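Local coordinates for protein 6-phospho-alpha-glucosidase (Merdibacter massiliensis, PDB 6VC6) that probably hydrolyses 6-phosphorylated alpha-glucosides, as a family 4 glycosidase that carries NAD and a manganese ion beside the bound sugar phosphate, at residues I220-I223 against I224-G228. Sequence-based numbering, arbitrary orientation.
Sequences IKKI and IKEKG
The last turns of the amphipathic helix 217-227 bring Ile220 against Ile224 and Ile223 against Lys227, each pair one turn apart. The backbone ladder runs from Ile224 N to Ile220 O (3.1 Å) and from Lys225 N to Lys221 O, then slackens: Glu226 N makes only weak bonds, to the carbonyls of both Lys222 and Ile223. The next rung is short again, Lys227 N reaching Ile223 O at 2.7 Å, nearly in line with the C=O bond. Gly228 then leaves helical geometry with a positive phi of 107°, where a CB would collide with the preceding carbonyl oxygen, so glycine suits this exit.

On the buried face, Ile220 and Ile224 lie side by side, CG2 of Ile220 meeting CD1 of Ile224 at 3.9 Å; branched, apolar side chains fill such a face without leaving polar atoms to satisfy. Lys227 runs alongside Ile223, its bent chain setting NZ 3.5 Å from Ile223 CG2, while its aliphatic part extends the apolar surface. With chi1 at 57°, Glu226 folds its CG back over the carbonyls, 3.3 Å from Lys222 O, and the side chain crosses that of Ile223, its OE2 3.9 Å from Ile223 CG1. Lys222 NZ stays 5.5 Å from Glu226 OE2, and its salt bridge goes to Glu219 instead.

Far from the sugar and cofactor, the helix packs against two others: Ile220 rests on Val180, and Ile223, Ile224 and Lys227 touch Leu183, of helix 172-184, whereas Lys221 and Ile224 meet Met252 of helix 248-254. Lys221 NZ also bonds the carbonyls of Pro256 and Asp257, just before strand 259-260.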
loop_
_atom_site.group_PDB
_atom_site.type_symbol
_atom_site.label_atom_id
_atom_site.label_comp_id
_atom_site.label_asym_id
_atom_site.label_seq_id
_atom_site.Cartn_x
_atom_site.Cartn_y
_atom_site.Cartn_z
ATOM N N ILE A 220 -15.437 2.181 21.240
ATOM C CA ILE A 220 -14.980 1.231 20.226
ATOM C C ILE A 220 -14.400 -0.015 20.885
ATOM O O ILE A 220 -14.701 -1.147 20.490
ATOM C CB ILE A 220 -13.962 1.901 19.285
ATOM C CG1 ILE A 220 -14.661 2.904 18.365
ATOM C CG2 ILE A 220 -13.222 0.857 18.464
ATOM C CD1 ILE A 220 -13.711 3.871 17.693
ATOM N N LYS A 221 -13.559 0.176 21.906
ATOM C CA LYS A 221 -12.977 -0.966 22.603
ATOM C C LYS A 221 -14.037 -1.786 23.325
ATOM O O LYS A 221 -13.868 -2.998 23.498
ATOM C CB LYS A 221 -11.915 -0.500 23.600
ATOM C CG LYS A 221 -11.001 0.595 23.089
ATOM C CD LYS A 221 -10.129 1.132 24.212
ATOM C CE LYS A 221 -9.316 2.329 23.759
ATOM N NZ LYS A 221 -8.554 2.949 24.877
ATOM N N LYS A 222 -15.129 -1.149 23.754
ATOM C CA LYS A 222 -16.165 -1.869 24.486
ATOM C C LYS A 222 -16.888 -2.862 23.584
ATOM O O LYS A 222 -17.092 -4.022 23.960
ATOM C CB LYS A 222 -17.155 -0.881 25.104
ATOM C CG LYS A 222 -18.170 -1.529 26.031
ATOM C CD LYS A 222 -19.592 -1.149 25.652
ATOM C CE LYS A 222 -19.900 0.289 26.031
ATOM N NZ LYS A 222 -21.366 0.541 26.097
ATOM N N ILE A 223 -17.282 -2.424 22.385
ATOM C CA ILE A 223 -17.984 -3.317 21.470
ATOM C C ILE A 223 -17.044 -4.393 20.936
ATOM O O ILE A 223 -17.464 -5.533 20.702
ATOM C CB ILE A 223 -18.639 -2.506 20.334
ATOM C CG1 ILE A 223 -19.787 -1.658 20.883
ATOM C CG2 ILE A 223 -19.167 -3.420 19.242
ATOM C CD1 ILE A 223 -19.634 -0.182 20.625
ATOM N N ILE A 224 -15.763 -4.064 20.754
ATOM C CA ILE A 224 -14.797 -5.056 20.284
ATOM C C ILE A 224 -14.656 -6.187 21.294
ATOM O O ILE A 224 -14.576 -7.365 20.924
ATOM C CB ILE A 224 -13.440 -4.386 19.991
ATOM C CG1 ILE A 224 -13.506 -3.603 18.681
ATOM C CG2 ILE A 224 -12.328 -5.421 19.923
ATOM C CD1 ILE A 224 -12.200 -2.951 18.287
ATOM N N LYS A 225 -14.637 -5.849 22.586
ATOM C CA LYS A 225 -14.470 -6.871 23.615
ATOM C C LYS A 225 -15.653 -7.831 23.660
ATOM O O LYS A 225 -15.478 -9.014 23.968
ATOM C CB LYS A 225 -14.271 -6.210 24.981
ATOM C CG LYS A 225 -13.916 -7.178 26.099
ATOM C CD LYS A 225 -14.172 -6.563 27.466
ATOM C CE LYS A 225 -13.359 -7.256 28.547
ATOM N NZ LYS A 225 -13.289 -6.447 29.795
ATOM N N GLU A 226 -16.857 -7.351 23.347
ATOM C CA GLU A 226 -18.058 -8.167 23.465
ATOM C C GLU A 226 -18.516 -8.781 22.149
ATOM O O GLU A 226 -19.114 -9.862 22.162
ATOM C CB GLU A 226 -19.207 -7.341 24.058
ATOM C CG GLU A 226 -19.554 -6.083 23.277
ATOM C CD GLU A 226 -20.492 -5.165 24.039
ATOM O OE1 GLU A 226 -20.621 -5.335 25.270
ATOM O OE2 GLU A 226 -21.100 -4.274 23.409
ATOM N N LYS A 227 -18.251 -8.131 21.014
ATOM C CA LYS A 227 -18.703 -8.638 19.726
ATOM C C LYS A 227 -17.571 -9.015 18.780
ATOM O O LYS A 227 -17.748 -9.934 17.972
ATOM C CB LYS A 227 -19.615 -7.603 19.040
ATOM C CG LYS A 227 -20.047 -7.954 17.622
ATOM C CD LYS A 227 -21.087 -6.975 17.099
ATOM C CE LYS A 227 -20.463 -5.950 16.166
ATOM N NZ LYS A 227 -20.976 -4.576 16.428
ATOM N N GLY A 228 -16.410 -8.386 18.885
ATOM C CA GLY A 228 -15.314 -8.654 17.978
ATOM C C GLY A 228 -15.104 -7.520 16.997
ATOM O O GLY A 228 -15.664 -6.427 17.117
#